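Local atomic coordinates of enoyl-CoA hydratase subunit II (Geobacillus kaustophilus, PDB entry 2EJ5), a protein that probably catalyses the reversible hydration of enoyl-CoA thioesters, perhaps in phenylacetic acid breakdown, as a member of the enoyl-CoA hydratase/isomerase (crotonase) family. Residues E3-E8 and A14-N19; E94-A99 and E194-M199; K178-S183 and E187-F192. All blocks are in the same frame, centred on the assembly; numbering follows the deposited sequence.

Contact 1: residues E3-E8 and A14-N19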
loop_
_atom_site.group_PDB
_atom_site.type_symbol
_atom_site.label_atom_id
_atom_site.label_comp_id
_atom_site.label_asym_id
_atom_site.label_seq_id
_atom_site.Cartn_x
_atom_site.Cartn_y
_atom_site.Cartn_z
ATOM N N GLU A 3 -34.714 -0.943 -15.872
ATOM C CA GLU A 3 -35.745 -1.216 -14.853
ATOM C C GLU A 3 -35.258 -1.264 -13.416
ATOM O O GLU A 3 -36.042 -1.028 -12.491
ATOM C CB GLU A 3 -36.443 -2.529 -15.168
ATOM C CG GLU A 3 -36.665 -2.719 -16.636
ATOM C CD GLU A 3 -37.381 -3.996 -16.957
ATOM O OE1 GLU A 3 -38.030 -4.015 -18.017
ATOM O OE2 GLU A 3 -37.286 -4.965 -16.153
ATOM N N THR A 4 -33.980 -1.609 -13.215
ATOM C CA THR A 4 -33.445 -1.710 -11.853
ATOM C C THR A 4 -32.502 -0.547 -11.528
ATOM O O THR A 4 -32.121 -0.369 -10.382
ATOM C CB THR A 4 -32.686 -3.023 -11.621
ATOM O OG1 THR A 4 -31.534 -3.048 -12.475
ATOM C CG2 THR A 4 -33.593 -4.237 -11.911
ATOM N N ILE A 5 -32.121 0.202 -12.552
ATOM C CA ILE A 5 -31.332 1.416 -12.378
ATOM C C ILE A 5 -31.943 2.545 -13.195
ATOM O O ILE A 5 -32.809 2.321 -14.077
ATOM C CB ILE A 5 -29.851 1.218 -12.827
ATOM C CG1 ILE A 5 -29.751 1.203 -14.353
ATOM C CG2 ILE A 5 -29.234 -0.062 -12.170
ATOM C CD1 ILE A 5 -28.359 1.361 -14.877
ATOM N N ARG A 6 -31.465 3.746 -12.899
ATOM C CA ARG A 6 -31.785 4.964 -13.622
ATOM C C ARG A 6 -30.461 5.476 -14.171
ATOM O O ARG A 6 -29.438 5.505 -13.460
ATOM C CB ARG A 6 -32.460 5.975 -12.672
ATOM C CG ARG A 6 -33.238 7.111 -13.331
ATOM C CD ARG A 6 -34.232 7.738 -12.301
ATOM N NE ARG A 6 -33.546 8.460 -11.229
ATOM C CZ ARG A 6 -33.898 8.441 -9.942
ATOM N NH1 ARG A 6 -34.929 7.709 -9.523
ATOM N NH2 ARG A 6 -33.184 9.140 -9.062
ATOM N N TYR A 7 -30.473 5.815 -15.458
ATOM C CA TYR A 7 -29.325 6.364 -16.127
ATOM C C TYR A 7 -29.774 7.655 -16.771
ATOM O O TYR A 7 -30.667 7.652 -17.613
ATOM C CB TYR A 7 -28.789 5.381 -17.173
ATOM C CG TYR A 7 -27.576 5.868 -17.924
ATOM C CD1 TYR A 7 -26.286 5.801 -17.356
ATOM C CD2 TYR A 7 -27.700 6.390 -19.201
ATOM C CE1 TYR A 7 -25.173 6.255 -18.058
ATOM C CE2 TYR A 7 -26.602 6.858 -19.889
ATOM C CZ TYR A 7 -25.333 6.779 -19.322
ATOM O OH TYR A 7 -24.249 7.221 -20.053
ATOM N N GLU A 8 -29.165 8.757 -16.347
ATOM C CA GLU A 8 -29.555 10.084 -16.800
ATOM C C GLU A 8 -28.288 10.925 -16.934
ATOM O O GLU A 8 -27.519 11.038 -15.983
ATOM C CB GLU A 8 -30.494 10.690 -15.757
ATOM C CG GLU A 8 -31.321 11.872 -16.233
ATOM C CD GLU A 8 -32.296 12.366 -15.168
ATOM O OE1 GLU A 8 -32.792 11.550 -14.333
ATOM O OE2 GLU A 8 -32.569 13.590 -15.168
ATOM N N ALA A 14 -22.993 11.566 -16.225
ATOM C CA ALA A 14 -23.926 10.445 -16.194
ATOM C C ALA A 14 -24.205 10.044 -14.754
ATOM O O ALA A 14 -23.297 9.660 -14.007
ATOM C CB ALA A 14 -23.400 9.249 -17.037
ATOM N N TRP A 15 -25.465 10.160 -14.364
ATOM C CA TRP A 15 -25.943 9.801 -13.056
ATOM C C TRP A 15 -26.483 8.372 -13.181
ATOM O O TRP A 15 -27.487 8.111 -13.879
ATOM C CB TRP A 15 -27.004 10.796 -12.594
ATOM C CG TRP A 15 -26.434 12.182 -12.379
ATOM C CD1 TRP A 15 -26.219 13.170 -13.340
ATOM C CD2 TRP A 15 -25.970 12.722 -11.140
ATOM N NE1 TRP A 15 -25.655 14.279 -12.754
ATOM C CE2 TRP A 15 -25.497 14.038 -11.407
ATOM C CE3 TRP A 15 -25.900 12.225 -9.827
ATOM C CZ2 TRP A 15 -24.967 14.855 -10.401
ATOM C CZ3 TRP A 15 -25.378 13.027 -8.832
ATOM C CH2 TRP A 15 -24.919 14.344 -9.124
ATOM N N LEU A 16 -25.774 7.433 -12.572
ATOM C CA LEU A 16 -26.176 6.026 -12.579
ATOM C C LEU A 16 -26.738 5.730 -11.203
ATOM O O LEU A 16 -26.021 5.621 -10.187
ATOM C CB LEU A 16 -24.977 5.136 -13.005
ATOM C CG LEU A 16 -25.280 3.702 -13.501
ATOM C CD1 LEU A 16 -24.056 3.007 -14.100
ATOM C CD2 LEU A 16 -25.951 2.842 -12.429
ATOM N N THR A 17 -28.067 5.679 -11.111
ATOM C CA THR A 17 -28.683 5.479 -9.822
ATOM C C THR A 17 -29.165 4.019 -9.716
ATOM O O THR A 17 -29.981 3.556 -10.531
ATOM C CB THR A 17 -29.830 6.475 -9.607
ATOM O OG1 THR A 17 -29.300 7.812 -9.608
ATOM C CG2 THR A 17 -30.538 6.226 -8.327
ATOM N N LEU A 18 -28.645 3.300 -8.722
ATOM C CA LEU A 18 -29.107 1.948 -8.422
ATOM C C LEU A 18 -30.511 2.034 -7.834
ATOM O O LEU A 18 -30.723 2.766 -6.871
ATOM C CB LEU A 18 -28.186 1.282 -7.397
ATOM C CG LEU A 18 -26.677 1.334 -7.704
ATOM C CD1 LEU A 18 -25.907 0.559 -6.621
ATOM C CD2 LEU A 18 -26.359 0.805 -9.126
ATOM N N ASN A 19 -31.458 1.261 -8.378
ATOM C CA ASN A 19 -32.885 1.585 -8.185
ATOM C C ASN A 19 -33.805 0.392 -7.814
ATOM O O ASN A 19 -34.720 0.046 -8.549
ATOM C CB ASN A 19 -33.375 2.328 -9.437
ATOM C CG ASN A 19 -34.604 3.194 -9.192
ATOM O OD1 ASN A 19 -34.950 3.495 -8.056
ATOM N ND2 ASN A 19 -35.249 3.630 -10.285
HETATM O O HOH W 1 -36.756 -0.507 -9.839
HETATM O O HOH W 2 -30.246 9.746 -8.011
#
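Ile5 and Leu16 meet on one face of a two-stranded antiparallel pairing, the end methyl CD1 of Ile5 lying against CD2 of Leu16 at 3.7 Å. The isoleucine rotamer makes this possible: CG1 sits between the backbone N and the carbonyl carbon (chi1 75°), and the ethyl arm then extends toward Leu16, which belongs to the next pair on this face, that of Tyr7, while CG2 stays near Leu18. The Tyr7 ring reaches diagonally past its partner Leu16, so that the small methyl of Ala14 fits against the CE1 corner of the phenol, CB to CE1 3.6 Å. The ring overhangs this short side chain, its OH end also lying beside CB.

On the other face Arg6 and Thr17 run side by side in the same direction. The arginine, bent at chi3, brings one guanidinium face over Thr17 CG2, which stands 4.0 Å above the plane and toward its rim. One water joins Thr17 OG1 to Arg6 NH2, the latter bond being weak. Trp15 swings away from the opposing strand, but the edge of its indole still lies near Glu8 O in the ring plane.

Between the faces, Arg6 and Thr17 exchange two backbone bonds, Arg6 N to Thr17 O 2.8 Å and Thr17 N to Arg6 O 2.7 Å; Glu8 and Trp15 form the next such pair. Beyond Ile5 the pairing frays: Asn19 N makes a weak bond to Thr4 O, and a water bridges Glu3 O and Asn19 O. Thr4 OG1 is held by Glu34 of helix 29-44, which covers the Tyr7 and Leu18 side. Strands 5-10 and 13-18 form the N-terminal beta hairpin at one edge of the crotonase fold's central sheet, strand 13-18 pairing in parallel with 50-55.

Contact 2: residues E94-A99 and E194-M199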
loop_
_atom_site.group_PDB
_atom_site.type_symbol
_atom_site.label_atom_id
_atom_site.label_comp_id
_atom_site.label_asym_id
_atom_site.label_seq_id
_atom_site.Cartn_x
_atom_site.Cartn_y
_atom_site.Cartn_z
ATOM N N GLU A 94 -12.594 4.449 -18.519
ATOM C CA GLU A 94 -11.592 5.521 -18.475
ATOM C C GLU A 94 -12.214 6.916 -18.300
ATOM O O GLU A 94 -11.727 7.896 -18.887
ATOM C CB GLU A 94 -10.818 5.609 -19.790
ATOM C CG GLU A 94 -10.349 4.347 -20.487
ATOM C CD GLU A 94 -9.083 3.842 -19.907
ATOM O OE1 GLU A 94 -8.990 4.052 -18.697
ATOM O OE2 GLU A 94 -8.199 3.248 -20.592
ATOM N N LYS A 95 -13.354 7.007 -17.640
ATOM C CA LYS A 95 -13.903 8.302 -17.260
ATOM C C LYS A 95 -13.880 8.228 -15.747
ATOM O O LYS A 95 -13.935 7.111 -15.209
ATOM C CB LYS A 95 -15.357 8.444 -17.727
ATOM C CG LYS A 95 -15.611 8.190 -19.257
ATOM C CD LYS A 95 -15.660 9.441 -20.029
ATOM C CE LYS A 95 -15.815 9.211 -21.548
ATOM N NZ LYS A 95 -17.267 9.177 -21.891
ATOM N N PRO A 96 -13.831 9.393 -15.060
ATOM C CA PRO A 96 -13.856 9.310 -13.616
ATOM C C PRO A 96 -15.209 8.863 -13.103
ATOM O O PRO A 96 -16.263 9.220 -13.674
ATOM C CB PRO A 96 -13.492 10.750 -13.145
ATOM C CG PRO A 96 -13.979 11.659 -14.247
ATOM C CD PRO A 96 -13.752 10.799 -15.544
ATOM N N VAL A 97 -15.187 8.090 -12.035
ATOM C CA VAL A 97 -16.399 7.513 -11.467
ATOM C C VAL A 97 -16.416 7.799 -9.989
ATOM O O VAL A 97 -15.494 7.399 -9.231
ATOM C CB VAL A 97 -16.493 5.974 -11.701
ATOM C CG1 VAL A 97 -17.791 5.425 -11.172
ATOM C CG2 VAL A 97 -16.326 5.635 -13.192
ATOM N N VAL A 98 -17.456 8.514 -9.573
ATOM C CA VAL A 98 -17.645 8.818 -8.195
ATOM C C VAL A 98 -18.708 7.918 -7.601
ATOM O O VAL A 98 -19.830 7.860 -8.116
ATOM C CB VAL A 98 -18.151 10.315 -8.047
ATOM C CG1 VAL A 98 -18.267 10.669 -6.584
ATOM C CG2 VAL A 98 -17.231 11.270 -8.815
ATOM N N ALA A 99 -18.380 7.225 -6.522
ATOM C CA ALA A 99 -19.390 6.540 -5.691
ATOM C C ALA A 99 -19.928 7.572 -4.704
ATOM O O ALA A 99 -19.193 8.035 -3.841
ATOM C CB ALA A 99 -18.783 5.378 -4.956
ATOM N N GLU A 194 -19.624 17.837 -11.249
ATOM C CA GLU A 194 -19.468 18.820 -12.302
ATOM C C GLU A 194 -18.070 19.325 -12.361
ATOM O O GLU A 194 -17.542 19.506 -13.433
ATOM C CB GLU A 194 -20.503 19.940 -12.185
ATOM C CG GLU A 194 -21.918 19.326 -12.348
ATOM C CD GLU A 194 -23.034 20.348 -12.389
ATOM O OE1 GLU A 194 -22.815 21.507 -11.933
ATOM O OE2 GLU A 194 -24.132 19.951 -12.854
ATOM N N ARG A 195 -17.428 19.467 -11.210
ATOM C CA ARG A 195 -16.040 19.881 -11.208
ATOM C C ARG A 195 -15.150 18.889 -11.975
ATOM O O ARG A 195 -14.306 19.307 -12.745
ATOM C CB ARG A 195 -15.549 20.073 -9.778
ATOM C CG ARG A 195 -14.077 20.017 -9.661
ATOM C CD ARG A 195 -13.629 20.138 -8.209
ATOM N NE ARG A 195 -12.181 20.354 -8.156
ATOM C CZ ARG A 195 -11.430 20.181 -7.069
ATOM N NH1 ARG A 195 -11.980 19.776 -5.921
ATOM N NH2 ARG A 195 -10.127 20.411 -7.133
ATOM N N LEU A 196 -15.347 17.577 -11.777
ATOM C CA LEU A 196 -14.592 16.565 -12.554
ATOM C C LEU A 196 -14.963 16.588 -14.032
ATOM O O LEU A 196 -14.083 16.464 -14.912
ATOM C CB LEU A 196 -14.877 15.174 -12.015
ATOM C CG LEU A 196 -14.171 14.831 -10.694
ATOM C CD1 LEU A 196 -14.863 13.644 -10.062
ATOM C CD2 LEU A 196 -12.726 14.481 -11.020
ATOM N N SER A 197 -16.266 16.777 -14.304
ATOM C CA SER A 197 -16.762 16.766 -15.698
ATOM C C SER A 197 -16.203 17.926 -16.542
ATOM O O SER A 197 -16.289 17.917 -17.788
ATOM C CB SER A 197 -18.295 16.707 -15.725
ATOM O OG SER A 197 -18.842 18.017 -15.605
ATOM N N ALA A 198 -15.592 18.905 -15.855
ATOM C CA ALA A 198 -14.971 20.049 -16.505
ATOM C C ALA A 198 -13.468 19.896 -16.727
ATOM O O ALA A 198 -12.846 20.726 -17.389
ATOM C CB ALA A 198 -15.247 21.347 -15.684
ATOM N N MET A 199 -12.877 18.836 -16.167
ATOM C CA MET A 199 -11.432 18.638 -16.245
ATOM C C MET A 199 -11.069 17.940 -17.559
ATOM O O MET A 199 -11.983 17.519 -18.303
ATOM C CB MET A 199 -10.977 17.787 -15.025
ATOM C CG MET A 199 -11.288 18.413 -13.680
ATOM S SD MET A 199 -10.288 17.663 -12.373
ATOM C CE MET A 199 -8.692 18.443 -12.714
#
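Leu196 and Val98 are brought together by first torsions that give Leu196 CG and Val98 CG2 the same position, anti to the carbonyl carbon and beside the backbone N. In Leu196 (chi1 -76°) the nearly anti second torsion (162°) then carries CD1 away from the helix toward the sheet. In Val98, with CG1 anti to N (chi1 -176°), CG2 becomes the branch that faces the helix. The two methyls, Leu196 CD1 and Val98 CG2, touch at 3.6 Å, the side chains passing at a slant.

Pro96, two residues earlier and pointing to the same side as Val98, adds a looser contact: its CG lies 4.3 Å from Leu196 CB. The leucine therefore meets the strand at two levels, its root beside the proline ring and one branch tip against the valine, while Val97 between them points away. No hydrogen bond crosses the contact; all three touching residues are buried and the adhesion is purely apolar.

The leucine lies in the C-terminal part of helix 185-197. There Ser197 OG turns back to donate to Glu194 O at 2.9 Å, approaching well off the line of the carbonyl, and Ala198 N makes weak bonds to Glu194 O and Arg195 O. Met199 N bonds to Leu196 O at 2.9 Å.

Strand 97-101 lies within the central sheet, between strands 50-55 and 118-122, and helix 185-197 packs on it through this contact. Leu196 also touches Cys50 and Phe118 on those two flanking strands, and Val160 of a second subunit. Helix 201-216 follows directly, placing Ile204 against both Pro96 and Met199.

Contact 3: residues K178-S183 and E187-F192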
loop_
_atom_site.group_PDB
_atom_site.type_symbol
_atom_site.label_atom_id
_atom_site.label_comp_id
_atom_site.label_asym_id
_atom_site.label_seq_id
_atom_site.Cartn_x
_atom_site.Cartn_y
_atom_site.Cartn_z
ATOM N N LYS A 178 -14.447 12.313 0.958
ATOM C CA LYS A 178 -14.920 13.222 2.000
ATOM C C LYS A 178 -16.229 12.736 2.597
ATOM O O LYS A 178 -16.886 11.872 2.026
ATOM C CB LYS A 178 -15.057 14.659 1.480
ATOM C CG LYS A 178 -15.808 14.870 0.201
ATOM C CD LYS A 178 -15.650 16.344 -0.212
ATOM C CE LYS A 178 -16.221 16.610 -1.590
ATOM N NZ LYS A 178 -16.402 18.069 -1.860
ATOM N N VAL A 179 -16.572 13.290 3.758
ATOM C CA VAL A 179 -17.827 13.016 4.414
ATOM C C VAL A 179 -18.648 14.302 4.331
ATOM O O VAL A 179 -18.172 15.392 4.710
ATOM C CB VAL A 179 -17.605 12.586 5.851
ATOM C CG1 VAL A 179 -18.928 12.279 6.551
ATOM C CG2 VAL A 179 -16.693 11.336 5.873
ATOM N N ILE A 180 -19.869 14.162 3.828
ATOM C CA ILE A 180 -20.726 15.305 3.529
ATOM C C ILE A 180 -21.933 15.323 4.472
ATOM O O ILE A 180 -22.581 14.291 4.678
ATOM C CB ILE A 180 -21.124 15.303 2.030
ATOM C CG1 ILE A 180 -19.831 15.263 1.154
ATOM C CG2 ILE A 180 -22.002 16.542 1.714
ATOM C CD1 ILE A 180 -20.031 15.097 -0.339
ATOM N N PRO A 181 -22.204 16.488 5.108
ATOM C CA PRO A 181 -23.414 16.608 5.923
ATOM C C PRO A 181 -24.683 16.369 5.146
ATOM O O PRO A 181 -24.764 16.677 3.950
ATOM C CB PRO A 181 -23.339 18.060 6.455
ATOM C CG PRO A 181 -21.810 18.319 6.515
ATOM C CD PRO A 181 -21.383 17.712 5.169
ATOM N N LEU A 182 -25.687 15.815 5.808
ATOM C CA LEU A 182 -26.946 15.522 5.109
ATOM C C LEU A 182 -27.628 16.714 4.389
ATOM O O LEU A 182 -28.086 16.578 3.258
ATOM C CB LEU A 182 -27.944 14.827 6.031
ATOM C CG LEU A 182 -29.214 14.332 5.331
ATOM C CD1 LEU A 182 -28.854 13.535 4.032
ATOM C CD2 LEU A 182 -30.068 13.468 6.276
ATOM N N SER A 183 -27.723 17.867 5.029
ATOM C CA SER A 183 -28.378 19.000 4.353
ATOM C C SER A 183 -27.648 19.430 3.068
ATOM O O SER A 183 -28.257 20.015 2.172
ATOM C CB SER A 183 -28.489 20.190 5.307
ATOM O OG SER A 183 -27.209 20.605 5.705
ATOM N N GLU A 187 -26.189 19.007 -3.209
ATOM C CA GLU A 187 -25.421 20.067 -3.863
ATOM C C GLU A 187 -23.933 19.750 -3.911
ATOM O O GLU A 187 -23.285 20.004 -4.922
ATOM C CB GLU A 187 -25.640 21.443 -3.200
ATOM C CG GLU A 187 -24.820 22.560 -3.848
ATOM C CD GLU A 187 -25.319 22.984 -5.223
ATOM O OE1 GLU A 187 -26.412 22.557 -5.664
ATOM O OE2 GLU A 187 -24.604 23.762 -5.882
ATOM N N GLU A 188 -23.385 19.211 -2.834
ATOM C CA GLU A 188 -21.936 18.923 -2.830
ATOM C C GLU A 188 -21.555 17.805 -3.778
ATOM O O GLU A 188 -20.480 17.865 -4.405
ATOM C CB GLU A 188 -21.438 18.591 -1.440
ATOM C CG GLU A 188 -21.582 19.721 -0.500
ATOM C CD GLU A 188 -20.300 20.459 -0.300
ATOM O OE1 GLU A 188 -19.563 20.722 -1.302
ATOM O OE2 GLU A 188 -20.039 20.772 0.886
ATOM N N VAL A 189 -22.404 16.771 -3.848
ATOM C CA VAL A 189 -22.235 15.717 -4.840
ATOM C C VAL A 189 -22.276 16.290 -6.260
ATOM O O VAL A 189 -21.365 16.052 -7.056
ATOM C CB VAL A 189 -23.289 14.573 -4.669
ATOM C CG1 VAL A 189 -23.218 13.610 -5.812
ATOM C CG2 VAL A 189 -23.070 13.859 -3.337
ATOM N N LYS A 190 -23.326 17.044 -6.593
ATOM C CA LYS A 190 -23.364 17.634 -7.927
ATOM C C LYS A 190 -22.163 18.525 -8.227
ATOM O O LYS A 190 -21.633 18.454 -9.310
ATOM C CB LYS A 190 -24.726 18.290 -8.304
ATOM C CG LYS A 190 -25.055 19.621 -7.740
ATOM C CD LYS A 190 -26.288 20.297 -8.482
ATOM C CE LYS A 190 -25.898 21.083 -9.733
ATOM N NZ LYS A 190 -27.049 21.935 -10.212
ATOM N N GLN A 191 -21.720 19.343 -7.282
ATOM C CA GLN A 191 -20.591 20.231 -7.576
ATOM C C GLN A 191 -19.278 19.439 -7.807
ATOM O O GLN A 191 -18.462 19.808 -8.648
ATOM C CB GLN A 191 -20.382 21.238 -6.426
ATOM C CG GLN A 191 -21.548 22.243 -6.229
ATOM C CD GLN A 191 -21.143 23.415 -5.338
ATOM O OE1 GLN A 191 -21.986 24.246 -4.948
ATOM N NE2 GLN A 191 -19.853 23.491 -5.010
ATOM N N PHE A 192 -19.087 18.359 -7.039
ATOM C CA PHE A 192 -17.873 17.513 -7.180
ATOM C C PHE A 192 -17.879 16.848 -8.558
ATOM O O PHE A 192 -16.892 16.896 -9.281
ATOM C CB PHE A 192 -17.818 16.468 -6.033
ATOM C CG PHE A 192 -16.508 15.702 -5.959
ATOM C CD1 PHE A 192 -15.415 16.243 -5.299
ATOM C CD2 PHE A 192 -16.392 14.436 -6.535
ATOM C CE1 PHE A 192 -14.206 15.539 -5.223
ATOM C CE2 PHE A 192 -15.182 13.721 -6.484
ATOM C CZ PHE A 192 -14.094 14.268 -5.826
HETATM O O HOH W 3 -18.294 19.201 -3.233
HETATM O O HOH W 4 -27.910 19.960 -1.043
#
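Lys178 and Ile180, on the outermost strand, within this chain, of the central crotonase sheet, pack against Glu188, Val189 and Phe192 of the helix that follows, the chain turning back so that strand and helix run roughly antiparallel (140°). Strand 178-180 thus leads by a short turn into a helix covering its own sheet.

The lysine can be followed outward. From CB, its first torsion of 50° sets CG between the backbone N and the carbonyl carbon; CG and CD then run on in an extended chain, and CE comes 3.8 Å from Phe192 CD1, the two side chains sliding past each other in opposite directions. The tip, NZ, lies 4.0 Å from that same ring carbon. Its charge faces Glu188 across a gap too wide for a salt bridge, NZ to OE1 4.2 Å, but a water takes a bond from NZ and gives one each to the carboxylate OE1 and the backbone O of Glu188, linking the lysine to both.

Ile180 meets the aliphatic part of that glutamate: Ile180 CG2 touches Glu188 CB at 3.8 Å. Ile180 CD1 lies almost as near, and loosely approaches Val189 CG2 at 4.4 Å. Phe192 is also packed edge-to-face with Phe118 and against Leu161 of a second subunit. At the turn, a second water accepts from Glu187 N at 2.9 Å and donates to Ser183 O.

The three contacts all involve the central sheet, taken at different strands. Contacts 2 and 3 share helix 185-197 and have centres about 15 Å apart; along the chain, contact 3 falls within the long excursion between 94-99 and 194-199. They touch where Val98 CG2 meets Phe192 CE2 at 4.0 Å. Contact 1 closes before either begins and lies about 17 Å from contact 2 and 19 Å from contact 3, centre to centre. Its Trp15 nevertheless reaches contact 3, CZ3 lying 3.8 Å from Val189 CG1. Trp15 of the hairpin and Val98 of strand 97-101 thus both pack against helix 185-197, at Val189 and Phe192 respectively.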